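Local atomic coordinates of transketolase (Campylobacter jejuni, PDB entry 3L84), a protein that belongs to the transketolase family, thiamine diphosphate-dependent enzymes built from three alpha/beta domains per chain, and forms here a dimer of identical subunits. Residues M128-A133 against L172-L177; A400-G405 against M431-F436; K503-P508 against G516-K521; T529-G534 against R575-E580; Q22-G27 against K89-L94. All blocks are in the same frame, centred on the assembly; numbering follows the deposited sequence.

Overall arrangement
The five contacts sample all three domains of the transketolase chain. Contact 5 and contact 1 lie in the thiamine diphosphate-binding domain, their centres about 35 Å apart, and contact 5 alone of the five meets the second subunit. Contact 2 belongs to the pyrimidine-binding domain, yet it touches contact 1, centres about 16 Å apart: Tyr404 and Phe401 pack on helix 118-137, with Tyr404 OH 3.5 Å from Ala130 CA. Contacts 3 and 4, centres about 11 Å apart, both reach the mixed sheet of the C-terminal domain and meet through Leu519 and Leu576; their centres lie about 46 and 50 Å from that of contact 1. In this family the cofactor binds at the interface between subunits, the kind of boundary that contact 5 also borders.

Contact 1 (M128-A133 against L172-L177); sequences MAAKKA and LDNFIL
Lys131 and Asp173 form a salt bridge, with NZ of Lys131 2.6 Å from OD1 of Asp173. The ammonium group approaches on the syn side of the carboxylate, 24° out of its plane, and the two side chains cross at about a right angle. A bend at chi2 (-62°) turns CD of Lys131 away from a fully extended course, and the aliphatic chain then slides past Asn174 and Leu172, each running in the opposite direction. CE of Lys131 lies 3.9 Å from CG of Asn174, while its CG meets CD2 of Leu172 at 3.8 Å. The other branch of the leucine, CD1, touches CG of Met128, a selenomethionine, at 3.7 Å. Next to this, ND2 of Asn174 rests 3.5 Å from CB of Ala130; its hydrogen bond goes to the carbonyl O of Ala127, about one turn before Lys131 in helix 118-137, which fixes the amide beside the helix. The backbone of Asn174 is held in turn by Ile146, and Phe175 begins strand 175-181, the middle strand of the five-stranded parallel sheet. Tyr404 of helix 391-404, from the pyrimidine-binding domain, also packs on Ala130. The lysine therefore contributes twice: its methylenes join buried apolar contacts, and its charge is met by Asp173 at the partly exposed margin, where each group probably stabilises the ionised form of the other.

Contact 2 (A400-G405 against M431-F436); sequences AFARYG and MKIKHF
The last turn of helix 391-404 packs against the loop that carries the chain from helix 418-431 into strand 436-440, and Ala402 and Arg403 make nearly all of the contact. CB of Ala402 points into the loop, 3.7 Å from CD1 of Ile433 and 3.6 Å from the carbonyl O of Lys434. Ile433 holds CG1 between the backbone N and the carbonyl carbon (chi1 52°), leaving CG2 on the arginine side, 3.7 Å from CD of Arg403. The arginine is folded at both chi2 and chi3, and its methylenes run across the isoleucine at about a right angle. SE of Met431, a selenomethionine, closes on the same methylene group, 4.1 Å from CD of Arg403. The polar end has its partner outside the two segments: NE of Arg403 donates to the carbonyl O of Glu110. In the fold, strands 408-414 and 436-440 are parallel neighbours joined through helix 418-431, a beta-alpha-beta crossover. That helix ends in a Schellman motif with Lys432, at positive phi, as its C-prime residue, and the chain then passes across the end of helix 391-404. Between the two backbones one water takes the place of a direct bond: it donates to O of Ala402 at 3.1 Å and accepts from N of Lys434 at 3.0 Å. His435 adds a looser touch through CB; its ring is held at both nitrogens, ND1 by OD1 of Asn399 and NE2 by the hydroxyl of Ser411.

Contact 3 (K503-P508 against G516-K521); sequences KALNEP and GAYLLK
Tyr518 OH, which lies 3.7 Å from CD1 of Leu505, is gripped by two polar partners: it is hydrogen-bonded to OE2 of Glu478, and it accepts from a water at 2.8 Å. That water also donates to the carbonyl O of Asn506, 2.7 Å away, and thus ties the phenol to the loop 503-508. CG of Tyr518 lies between the backbone N and the carbonyl carbon (chi1 65°). Pro508 meets the ring obliquely, CB being 3.6 Å from CD1 of Tyr518 and CG lying near CE1. Two residues further on from the tyrosine, Leu520 turns its branched end to the loop: CD1 meets CD1 of Leu505 at 3.9 Å, the two leucines crossing at about a right angle, and CD2 sits 3.6 Å from O of Asn506. Strand 518-521 borders the mixed sheet of the C-terminal domain and runs antiparallel to strand 554-558. A classic beta bulge interrupts it, Leu520 and Lys521 both facing Val556, and the chain turns a corner at Leu520. No direct hydrogen bond crosses between the two segments, although the backbone of Leu519 bonds to Val509 and Phe510, which directly follow Pro508. A second water instead links the backbones, donating to O of Glu507 at 2.9 Å and to O of Leu520 at 2.8 Å. Behind the leucines stands helix 537-549, whose Val537 touches both Leu505 and Leu520.

Contact 4 (T529-G534 against R575-E580); sequences TLLASG and RLLKGE
With chi1 at -62°, Thr529 holds OG1 beside its own backbone N, facing Lys578, and CG2 anti to that N, facing Leu576. The hydroxyl donates to the carbonyl O of Lys578 at 2.6 Å, lying in the carbonyl plane and on a lone pair, with a C=O...donor angle of 120°. The backbone joins in from the same residue: N of Thr529 donates to O of Glu580 at 2.9 Å in a nearly straight bond (162°), though the donor stands above that carbonyl plane. One threonine thus holds the incoming chain at two carbonyls on either side of Gly579, which passes between them at positive phi. The methyl of Thr529, CG2, rests 3.5 Å from O of Leu576, an oxygen already bonded to ND2 of Asn555. Farther along the strand the contact turns apolar: Leu531, with CG anti to the backbone N, presents CD1 to CD2 of Leu577 at 3.9 Å. Leu577 is the first residue to leave helix 570-576, so these contacts mark the passage from that helix into strand 580-584. Strand 528-532 takes this new strand as a parallel neighbour, through further backbone bonds to Ile582 and Val584, and has strand 554-558 on its other side. Helix 537-549 covers Leu530 and Ala532, while Phe565 of helix 562-566 packs against both Leu576 and Leu577.

Contact 5 (Q22-G27 against K89-L94); sequences QKANSG and KNFRQL
Arg92 donates through NH1 to OG of Ser26 at 3.0 Å, the N-H...O angle being 150° and the hydroxyl 20° out of the guanidinium plane. The stronger partner of NH1 is Asp449 of the second subunit, a salt bridge, and NH2 is taken by the carbonyl O of Gly100, so three groups fix the guanidinium. Glu448 of the second subunit packs on Ser26 and Arg92, placing the contact at the dimer interface. A second bond lies at the helix end: NZ of Lys23, turned by a bend at chi4, donates to O of Lys89 at 2.8 Å, in the carbonyl plane. Gly27 packs on the arginine without a side chain, its CA 3.4 Å above one face of the guanidinium and offset toward the rim. The extended Arg92 chain also runs over Phe91, CG standing 3.8 Å above the centre of the ring. Ala24 packs against the turn: its CB meets O of Phe91 at 3.4 Å and CD2 of Phe91 at 4.0 Å. Both segments change direction here. Helix 3-24 ends in a Schellman motif at Asn25, and a type II beta turn runs from Asn90 to Gln93 with Arg92 at positive phi. Around them, Phe91 packs on Met20 and Val21 of helix 3-24 and on Ser69, Ala70 and Tyr73 of helix 69-79.

Contact 1 (M128-A133 against L172-L177)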
# COMPACT_ATOMS: atom_id res chain seq x y z
N MSE A 128 2.85 14.87 16.89
CA MSE A 128 3.94 14.13 17.56
C MSE A 128 5.25 14.90 17.47
O MSE A 128 6.02 14.97 18.43
CB MSE A 128 4.11 12.77 16.92
CG MSE A 128 2.96 11.81 17.20
SE MSE A 128 3.13 10.02 16.55
CE MSE A 128 4.55 9.42 17.73
N ALA A 129 5.54 15.43 16.28
CA ALA A 129 6.75 16.24 16.06
C ALA A 129 6.77 17.44 17.00
O ALA A 129 7.78 17.72 17.62
CB ALA A 129 6.86 16.69 14.61
N ALA A 130 5.63 18.08 17.19
CA ALA A 130 5.53 19.22 18.08
C ALA A 130 5.77 18.78 19.53
O ALA A 130 6.44 19.48 20.29
CB ALA A 130 4.16 19.86 17.96
N LYS A 131 5.22 17.64 19.94
CA LYS A 131 5.54 17.14 21.26
C LYS A 131 7.03 16.87 21.46
O LYS A 131 7.57 17.18 22.54
CB LYS A 131 4.73 15.89 21.60
CG LYS A 131 3.25 16.16 21.83
CD LYS A 131 2.93 17.08 22.99
CE LYS A 131 1.43 17.18 23.26
NZ LYS A 131 1.12 17.97 24.48
N LYS A 132 7.70 16.32 20.44
CA LYS A 132 9.13 16.12 20.56
C LYS A 132 9.88 17.45 20.56
O LYS A 132 10.84 17.63 21.34
CB LYS A 132 9.65 15.21 19.45
CG LYS A 132 11.14 14.88 19.57
CD LYS A 132 11.47 14.17 20.90
CE LYS A 132 12.96 13.91 21.09
NZ LYS A 132 13.26 13.32 22.42
N ALA A 133 9.44 18.39 19.75
CA ALA A 133 10.04 19.72 19.75
C ALA A 133 9.90 20.37 21.13
O ALA A 133 10.83 21.05 21.61
CB ALA A 133 9.40 20.60 18.66
N LEU A 172 -2.13 13.33 22.43
CA LEU A 172 -1.82 14.50 21.61
C LEU A 172 -2.89 15.59 21.76
O LEU A 172 -3.75 15.80 20.88
CB LEU A 172 -1.64 14.12 20.15
CG LEU A 172 -0.53 13.12 19.85
CD1 LEU A 172 -0.41 12.84 18.34
CD2 LEU A 172 0.84 13.59 20.41
N ASP A 173 -2.78 16.33 22.86
CA ASP A 173 -3.71 17.38 23.22
C ASP A 173 -3.40 18.72 22.57
O ASP A 173 -3.85 19.78 22.99
CB ASP A 173 -3.78 17.52 24.75
CG ASP A 173 -2.45 17.91 25.36
OD1 ASP A 173 -1.47 18.21 24.65
OD2 ASP A 173 -2.40 17.99 26.62
N ASN A 174 -2.62 18.63 21.51
CA ASN A 174 -2.36 19.71 20.57
C ASN A 174 -3.01 19.48 19.21
O ASN A 174 -2.86 20.31 18.31
CB ASN A 174 -0.84 19.93 20.42
CG ASN A 174 -0.07 18.68 19.98
OD1 ASN A 174 -0.61 17.58 19.92
ND2 ASN A 174 1.24 18.87 19.71
N PHE A 175 -3.75 18.40 19.07
CA PHE A 175 -4.32 17.98 17.78
C PHE A 175 -5.83 18.15 17.78
O PHE A 175 -6.53 17.59 18.63
CB PHE A 175 -3.97 16.50 17.56
CG PHE A 175 -4.52 15.87 16.30
CD1 PHE A 175 -4.47 16.54 15.09
CD2 PHE A 175 -5.10 14.64 16.34
CE1 PHE A 175 -4.96 15.94 13.93
CE2 PHE A 175 -5.57 14.04 15.18
CZ PHE A 175 -5.50 14.68 13.98
N ILE A 176 -6.33 18.86 16.78
CA ILE A 176 -7.74 19.14 16.59
C ILE A 176 -8.13 18.74 15.17
O ILE A 176 -7.66 19.32 14.21
CB ILE A 176 -8.07 20.62 16.89
CG1 ILE A 176 -7.72 20.98 18.32
CG2 ILE A 176 -9.54 20.88 16.62
CD1 ILE A 176 -7.82 22.47 18.67
N LEU A 177 -8.94 17.70 15.06
CA LEU A 177 -9.39 17.12 13.81
C LEU A 177 -10.83 17.55 13.59
O LEU A 177 -11.69 17.32 14.43
CB LEU A 177 -9.28 15.60 13.89
CG LEU A 177 -9.64 14.80 12.66
CD1 LEU A 177 -8.79 15.17 11.47
CD2 LEU A 177 -9.50 13.29 12.96

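Contact 2 (A400-G405 against M431-F436)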
# COMPACT_ATOMS: atom_id res chain seq x y z
N ALA A 400 5.56 14.18 7.94
CA ALA A 400 5.33 15.38 8.71
C ALA A 400 6.51 15.73 9.62
O ALA A 400 6.84 16.92 9.73
CB ALA A 400 4.01 15.24 9.53
N PHE A 401 7.14 14.76 10.27
CA PHE A 401 8.37 15.05 11.01
C PHE A 401 9.36 15.75 10.10
O PHE A 401 10.05 16.68 10.52
CB PHE A 401 9.03 13.78 11.60
CG PHE A 401 8.54 13.38 12.97
CD1 PHE A 401 7.40 12.65 13.16
CD2 PHE A 401 9.28 13.76 14.09
CE1 PHE A 401 6.98 12.29 14.43
CE2 PHE A 401 8.88 13.39 15.38
CZ PHE A 401 7.74 12.65 15.54
N ALA A 402 9.51 15.28 8.87
CA ALA A 402 10.46 15.88 7.94
C ALA A 402 10.10 17.31 7.53
O ALA A 402 10.99 18.09 7.16
CB ALA A 402 10.58 14.97 6.69
N ARG A 403 8.81 17.65 7.57
CA ARG A 403 8.34 18.99 7.27
C ARG A 403 8.30 19.88 8.48
O ARG A 403 8.16 21.10 8.31
CB ARG A 403 6.94 18.94 6.61
CG ARG A 403 6.96 18.42 5.19
CD ARG A 403 7.52 19.44 4.24
NE ARG A 403 6.66 20.63 4.12
CZ ARG A 403 7.02 21.83 3.71
NH1 ARG A 403 8.28 22.12 3.40
NH2 ARG A 403 6.10 22.78 3.62
N TYR A 404 8.43 19.36 9.70
CA TYR A 404 8.19 20.19 10.88
C TYR A 404 9.16 21.35 10.99
O TYR A 404 8.76 22.47 11.33
CB TYR A 404 8.22 19.31 12.15
CG TYR A 404 7.80 20.06 13.38
CD1 TYR A 404 6.47 20.22 13.69
CD2 TYR A 404 8.72 20.67 14.21
CE1 TYR A 404 6.07 20.94 14.75
CE2 TYR A 404 8.35 21.38 15.29
CZ TYR A 404 7.00 21.53 15.59
OH TYR A 404 6.61 22.29 16.68
N GLY A 405 10.45 21.10 10.79
CA GLY A 405 11.45 22.14 10.69
C GLY A 405 12.80 21.77 11.29
O GLY A 405 13.78 22.44 10.99
N MSE A 431 7.41 15.69 -2.65
CA MSE A 431 7.83 16.90 -1.93
C MSE A 431 9.35 17.08 -1.87
O MSE A 431 9.82 18.15 -1.52
CB MSE A 431 7.36 16.84 -0.48
CG MSE A 431 5.86 16.91 -0.30
SE MSE A 431 5.34 17.27 1.54
CE MSE A 431 5.79 15.57 2.38
N LYS A 432 10.11 16.05 -2.21
CA LYS A 432 11.58 16.07 -2.12
C LYS A 432 12.06 16.35 -0.70
O LYS A 432 13.02 17.09 -0.49
CB LYS A 432 12.23 17.01 -3.16
CG LYS A 432 11.80 16.74 -4.57
CD LYS A 432 12.44 17.75 -5.54
CE LYS A 432 13.84 17.53 -5.80
NZ LYS A 432 14.30 18.43 -6.95
N ILE A 433 11.40 15.72 0.28
CA ILE A 433 11.79 15.86 1.67
C ILE A 433 12.86 14.89 2.08
O ILE A 433 13.08 13.84 1.44
CB ILE A 433 10.62 15.72 2.64
CG1 ILE A 433 9.81 14.45 2.40
CG2 ILE A 433 9.69 16.93 2.55
CD1 ILE A 433 8.94 13.96 3.58
N LYS A 434 13.58 15.23 3.14
CA LYS A 434 14.64 14.40 3.69
C LYS A 434 14.07 13.44 4.73
O LYS A 434 13.93 13.75 5.91
CB LYS A 434 15.79 15.25 4.21
CG LYS A 434 16.37 16.17 3.20
CD LYS A 434 16.65 15.55 1.82
CE LYS A 434 17.63 14.41 1.86
NZ LYS A 434 19.03 14.90 2.30
N HIS A 435 13.66 12.28 4.25
CA HIS A 435 13.01 11.22 5.03
C HIS A 435 13.65 9.93 4.52
O HIS A 435 13.75 9.71 3.30
CB HIS A 435 11.51 11.24 4.74
CG HIS A 435 10.69 10.15 5.39
ND1 HIS A 435 9.32 10.11 5.25
CD2 HIS A 435 11.01 9.07 6.13
CE1 HIS A 435 8.84 9.04 5.87
NE2 HIS A 435 9.85 8.38 6.42
N PHE A 436 14.20 9.15 5.44
CA PHE A 436 14.99 7.96 5.08
C PHE A 436 14.20 6.70 5.38
O PHE A 436 13.60 6.56 6.43
CB PHE A 436 16.32 7.98 5.86
CG PHE A 436 17.01 9.31 5.76
CD1 PHE A 436 17.58 9.71 4.59
CD2 PHE A 436 17.01 10.19 6.81
CE1 PHE A 436 18.15 10.94 4.47
CE2 PHE A 436 17.60 11.45 6.69
CZ PHE A 436 18.13 11.83 5.52
O HOH W 1 12.83 17.66 4.67

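Contact 3 (K503-P508 against G516-K521)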
# COMPACT_ATOMS: atom_id res chain seq x y z
N LYS A 503 29.79 -10.58 2.26
CA LYS A 503 31.23 -10.52 2.28
C LYS A 503 31.72 -9.13 2.01
O LYS A 503 31.33 -8.46 1.08
CB LYS A 503 31.82 -11.47 1.24
CG LYS A 503 31.45 -12.93 1.44
CD LYS A 503 32.21 -13.64 2.57
CE LYS A 503 33.73 -13.44 2.54
NZ LYS A 503 34.48 -14.30 3.55
N ALA A 504 32.66 -8.69 2.82
CA ALA A 504 33.27 -7.39 2.59
C ALA A 504 33.97 -7.35 1.23
O ALA A 504 34.62 -8.32 0.82
CB ALA A 504 34.27 -7.11 3.71
N LEU A 505 33.86 -6.22 0.54
CA LEU A 505 34.48 -6.02 -0.75
C LEU A 505 35.89 -5.48 -0.64
O LEU A 505 36.30 -4.91 0.37
CB LEU A 505 33.67 -5.00 -1.59
CG LEU A 505 32.20 -5.31 -1.81
CD1 LEU A 505 31.56 -4.22 -2.68
CD2 LEU A 505 32.02 -6.69 -2.45
N ASN A 506 36.64 -5.67 -1.71
CA ASN A 506 37.87 -4.97 -1.88
C ASN A 506 37.60 -3.53 -2.34
O ASN A 506 36.48 -3.19 -2.71
CB ASN A 506 38.81 -5.76 -2.80
CG ASN A 506 39.22 -7.10 -2.17
OD1 ASN A 506 39.87 -7.13 -1.12
ND2 ASN A 506 38.80 -8.21 -2.79
N GLU A 507 38.63 -2.70 -2.35
CA GLU A 507 38.44 -1.28 -2.64
C GLU A 507 38.08 -1.04 -4.12
O GLU A 507 38.44 -1.82 -4.98
CB GLU A 507 39.67 -0.47 -2.21
CG GLU A 507 39.79 -0.37 -0.66
CD GLU A 507 40.66 0.79 -0.17
OE1 GLU A 507 40.34 1.37 0.92
OE2 GLU A 507 41.66 1.11 -0.85
N PRO A 508 37.38 0.07 -4.41
CA PRO A 508 37.07 0.39 -5.80
C PRO A 508 38.34 0.50 -6.66
O PRO A 508 39.38 1.01 -6.21
CB PRO A 508 36.38 1.75 -5.70
CG PRO A 508 35.85 1.80 -4.31
CD PRO A 508 36.83 1.08 -3.48
N GLY A 516 26.94 5.72 -8.46
CA GLY A 516 25.87 4.72 -8.56
C GLY A 516 26.33 3.32 -8.87
O GLY A 516 25.86 2.36 -8.27
N ALA A 517 27.21 3.21 -9.84
CA ALA A 517 27.89 1.95 -10.14
C ALA A 517 29.36 2.26 -10.29
O ALA A 517 29.71 3.38 -10.71
CB ALA A 517 27.35 1.31 -11.43
N TYR A 518 30.23 1.31 -9.97
CA TYR A 518 31.68 1.51 -10.10
C TYR A 518 32.35 0.16 -10.33
O TYR A 518 31.73 -0.90 -10.12
CB TYR A 518 32.24 2.22 -8.85
CG TYR A 518 32.15 1.43 -7.58
CD1 TYR A 518 33.23 0.71 -7.13
CD2 TYR A 518 31.00 1.42 -6.80
CE1 TYR A 518 33.16 -0.05 -5.96
CE2 TYR A 518 30.94 0.69 -5.65
CZ TYR A 518 32.02 -0.03 -5.21
OH TYR A 518 32.01 -0.76 -4.05
N LEU A 519 33.61 0.21 -10.75
CA LEU A 519 34.35 -1.03 -11.03
C LEU A 519 35.04 -1.59 -9.78
O LEU A 519 35.77 -0.87 -9.11
CB LEU A 519 35.40 -0.80 -12.13
CG LEU A 519 34.89 -0.74 -13.56
CD1 LEU A 519 35.96 -0.18 -14.47
CD2 LEU A 519 34.46 -2.15 -14.03
N LEU A 520 34.80 -2.87 -9.49
CA LEU A 520 35.55 -3.65 -8.48
C LEU A 520 36.67 -4.44 -9.13
O LEU A 520 37.64 -4.81 -8.46
CB LEU A 520 34.63 -4.67 -7.76
CG LEU A 520 33.66 -4.04 -6.82
CD1 LEU A 520 32.68 -5.09 -6.36
CD2 LEU A 520 34.39 -3.43 -5.63
N LYS A 521 36.52 -4.76 -10.41
CA LYS A 521 37.52 -5.54 -11.15
C LYS A 521 37.47 -5.05 -12.56
O LYS A 521 36.38 -4.88 -13.12
CB LYS A 521 37.20 -7.05 -11.08
CG LYS A 521 38.17 -7.95 -11.79
CD LYS A 521 37.72 -9.40 -11.60
CE LYS A 521 38.51 -10.40 -12.38
NZ LYS A 521 38.29 -11.74 -11.75
O HOH W 2 34.42 -1.39 -2.68
O HOH W 3 37.94 -4.64 -5.64

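Contact 4 (T529-G534 against R575-E580)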
# COMPACT_ATOMS: atom_id res chain seq x y z
N THR A 529 31.08 -8.22 -18.65
CA THR A 529 30.97 -7.40 -17.46
C THR A 529 29.86 -7.97 -16.62
O THR A 529 28.75 -8.14 -17.14
CB THR A 529 30.73 -5.91 -17.78
OG1 THR A 529 31.84 -5.39 -18.53
CG2 THR A 529 30.56 -5.08 -16.51
N LEU A 530 30.14 -8.29 -15.36
CA LEU A 530 29.12 -8.78 -14.42
C LEU A 530 28.77 -7.62 -13.52
O LEU A 530 29.66 -7.06 -12.88
CB LEU A 530 29.68 -9.95 -13.61
CG LEU A 530 29.98 -11.25 -14.40
CD1 LEU A 530 31.21 -11.22 -15.29
CD2 LEU A 530 30.14 -12.38 -13.38
N LEU A 531 27.52 -7.23 -13.54
CA LEU A 531 26.99 -6.08 -12.82
C LEU A 531 26.02 -6.60 -11.76
O LEU A 531 25.10 -7.36 -12.11
CB LEU A 531 26.27 -5.14 -13.80
CG LEU A 531 25.66 -3.89 -13.22
CD1 LEU A 531 25.69 -2.73 -14.22
CD2 LEU A 531 24.27 -4.15 -12.73
N ALA A 532 26.17 -6.17 -10.52
CA ALA A 532 25.29 -6.64 -9.48
C ALA A 532 25.17 -5.58 -8.42
O ALA A 532 25.98 -4.65 -8.35
CB ALA A 532 25.81 -7.93 -8.86
N SER A 533 24.20 -5.78 -7.54
CA SER A 533 24.07 -4.98 -6.34
C SER A 533 23.97 -5.89 -5.11
O SER A 533 23.65 -7.08 -5.19
CB SER A 533 22.82 -4.09 -6.40
OG SER A 533 21.64 -4.85 -6.39
N GLY A 534 24.18 -5.31 -3.94
CA GLY A 534 23.93 -5.96 -2.70
C GLY A 534 24.52 -7.33 -2.58
O GLY A 534 25.71 -7.55 -2.91
N ARG A 575 33.21 3.09 -19.83
CA ARG A 575 34.34 2.46 -19.19
C ARG A 575 33.91 1.25 -18.38
O ARG A 575 34.58 0.22 -18.39
CB ARG A 575 35.09 3.43 -18.30
CG ARG A 575 36.28 2.75 -17.66
CD ARG A 575 37.42 3.67 -17.36
NE ARG A 575 38.40 2.93 -16.58
CZ ARG A 575 39.43 3.50 -15.97
NH1 ARG A 575 39.61 4.82 -16.07
NH2 ARG A 575 40.24 2.76 -15.23
N LEU A 576 32.80 1.37 -17.64
CA LEU A 576 32.33 0.25 -16.84
C LEU A 576 31.83 -0.93 -17.66
O LEU A 576 32.14 -2.10 -17.35
CB LEU A 576 31.20 0.68 -15.91
CG LEU A 576 31.64 1.22 -14.55
CD1 LEU A 576 32.68 2.36 -14.63
CD2 LEU A 576 30.40 1.66 -13.77
N LEU A 577 31.03 -0.63 -18.68
CA LEU A 577 30.20 -1.62 -19.34
C LEU A 577 30.86 -2.14 -20.61
O LEU A 577 30.55 -1.71 -21.73
CB LEU A 577 28.80 -1.03 -19.62
CG LEU A 577 28.04 -0.49 -18.37
CD1 LEU A 577 26.74 0.21 -18.79
CD2 LEU A 577 27.79 -1.60 -17.35
N LYS A 578 31.72 -3.12 -20.41
CA LYS A 578 32.51 -3.68 -21.50
C LYS A 578 32.02 -5.05 -21.94
O LYS A 578 31.57 -5.85 -21.12
CB LYS A 578 33.96 -3.83 -21.04
CG LYS A 578 34.67 -2.52 -20.76
CD LYS A 578 34.79 -1.67 -21.98
CE LYS A 578 35.71 -0.48 -21.73
NZ LYS A 578 35.70 0.37 -22.91
N GLY A 579 32.10 -5.33 -23.23
CA GLY A 579 31.75 -6.64 -23.74
C GLY A 579 30.29 -6.94 -23.56
O GLY A 579 29.44 -6.03 -23.66
N GLU A 580 29.97 -8.20 -23.29
CA GLU A 580 28.59 -8.59 -23.03
C GLU A 580 28.34 -8.40 -21.54
O GLU A 580 29.08 -8.91 -20.68
CB GLU A 580 28.40 -10.03 -23.45
CG GLU A 580 26.96 -10.50 -23.44
CD GLU A 580 26.79 -11.78 -24.25
OE1 GLU A 580 26.09 -11.75 -25.30
OE2 GLU A 580 27.42 -12.80 -23.90

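Contact 5 (Q22-G27 against K89-L94)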
# COMPACT_ATOMS: atom_id res chain seq x y z
N GLN A 22 -14.79 27.43 -11.65
CA GLN A 22 -15.55 27.68 -12.85
C GLN A 22 -14.63 28.15 -13.99
O GLN A 22 -14.75 27.68 -15.12
CB GLN A 22 -16.65 28.70 -12.58
CG GLN A 22 -17.73 28.75 -13.62
CD GLN A 22 -18.49 27.45 -13.69
OE1 GLN A 22 -18.82 26.87 -12.65
NE2 GLN A 22 -18.80 26.99 -14.91
N LYS A 23 -13.67 29.02 -13.67
CA LYS A 23 -12.74 29.52 -14.68
C LYS A 23 -11.87 28.39 -15.21
O LYS A 23 -11.58 28.32 -16.41
CB LYS A 23 -11.89 30.67 -14.11
CG LYS A 23 -10.97 31.34 -15.16
CD LYS A 23 -10.33 32.60 -14.56
CE LYS A 23 -9.46 33.34 -15.57
NZ LYS A 23 -8.28 32.56 -16.06
N ALA A 24 -11.44 27.49 -14.32
CA ALA A 24 -10.66 26.33 -14.74
C ALA A 24 -11.51 25.29 -15.49
O ALA A 24 -10.97 24.40 -16.14
CB ALA A 24 -10.01 25.65 -13.52
N ASN A 25 -12.84 25.38 -15.35
CA ASN A 25 -13.72 24.29 -15.79
C ASN A 25 -13.29 22.93 -15.24
O ASN A 25 -13.36 21.91 -15.94
CB ASN A 25 -13.87 24.25 -17.31
CG ASN A 25 -15.12 23.48 -17.75
OD1 ASN A 25 -16.08 23.35 -16.99
ND2 ASN A 25 -15.09 22.96 -18.96
N SER A 26 -12.82 22.92 -14.00
CA SER A 26 -12.24 21.72 -13.41
C SER A 26 -12.08 21.97 -11.92
O SER A 26 -11.72 23.07 -11.53
CB SER A 26 -10.85 21.45 -14.00
OG SER A 26 -10.28 20.29 -13.36
N GLY A 27 -12.35 20.95 -11.11
CA GLY A 27 -12.10 21.03 -9.70
C GLY A 27 -13.31 20.76 -8.86
O GLY A 27 -14.32 20.29 -9.34
N LYS A 89 -6.66 32.94 -10.44
CA LYS A 89 -7.19 32.87 -11.79
C LYS A 89 -6.50 31.86 -12.69
O LYS A 89 -6.91 31.65 -13.81
CB LYS A 89 -7.13 34.27 -12.43
CG LYS A 89 -8.14 35.21 -11.83
CD LYS A 89 -7.99 36.65 -12.34
CE LYS A 89 -8.96 37.59 -11.59
NZ LYS A 89 -8.87 39.02 -12.00
N ASN A 90 -5.42 31.26 -12.20
CA ASN A 90 -4.63 30.25 -12.90
C ASN A 90 -4.81 28.86 -12.25
O ASN A 90 -4.01 27.95 -12.50
CB ASN A 90 -3.14 30.63 -12.87
CG ASN A 90 -2.86 31.88 -13.66
OD1 ASN A 90 -3.63 32.24 -14.56
ND2 ASN A 90 -1.76 32.54 -13.35
N PHE A 91 -5.84 28.70 -11.42
CA PHE A 91 -6.11 27.43 -10.79
C PHE A 91 -6.12 26.29 -11.80
O PHE A 91 -6.74 26.37 -12.85
CB PHE A 91 -7.45 27.55 -10.07
CG PHE A 91 -7.91 26.32 -9.32
CD1 PHE A 91 -7.18 25.81 -8.24
CD2 PHE A 91 -9.12 25.70 -9.62
CE1 PHE A 91 -7.67 24.75 -7.49
CE2 PHE A 91 -9.60 24.65 -8.87
CZ PHE A 91 -8.88 24.18 -7.81
N ARG A 92 -5.40 25.25 -11.46
CA ARG A 92 -5.37 24.01 -12.23
C ARG A 92 -4.74 24.12 -13.63
O ARG A 92 -4.85 23.21 -14.43
CB ARG A 92 -6.74 23.32 -12.28
CG ARG A 92 -7.10 22.60 -10.98
CD ARG A 92 -8.58 22.10 -10.92
NE ARG A 92 -8.64 21.20 -9.80
CZ ARG A 92 -8.61 19.87 -9.83
NH1 ARG A 92 -8.79 19.21 -10.95
NH2 ARG A 92 -8.40 19.19 -8.71
N GLN A 93 -4.05 25.21 -13.89
CA GLN A 93 -3.39 25.42 -15.19
C GLN A 93 -1.90 25.08 -15.11
O GLN A 93 -1.24 25.29 -14.08
CB GLN A 93 -3.58 26.84 -15.67
CG GLN A 93 -5.04 27.26 -15.81
CD GLN A 93 -5.90 26.18 -16.43
OE1 GLN A 93 -6.80 25.61 -15.77
NE2 GLN A 93 -5.57 25.81 -17.65
N LEU A 94 -1.37 24.62 -16.24
CA LEU A 94 0.01 24.17 -16.28
C LEU A 94 0.95 25.24 -15.76
O LEU A 94 0.91 26.39 -16.19
CB LEU A 94 0.41 23.79 -17.69
CG LEU A 94 1.76 23.14 -17.87
CD1 LEU A 94 1.68 21.72 -17.27
CD2 LEU A 94 2.16 23.10 -19.35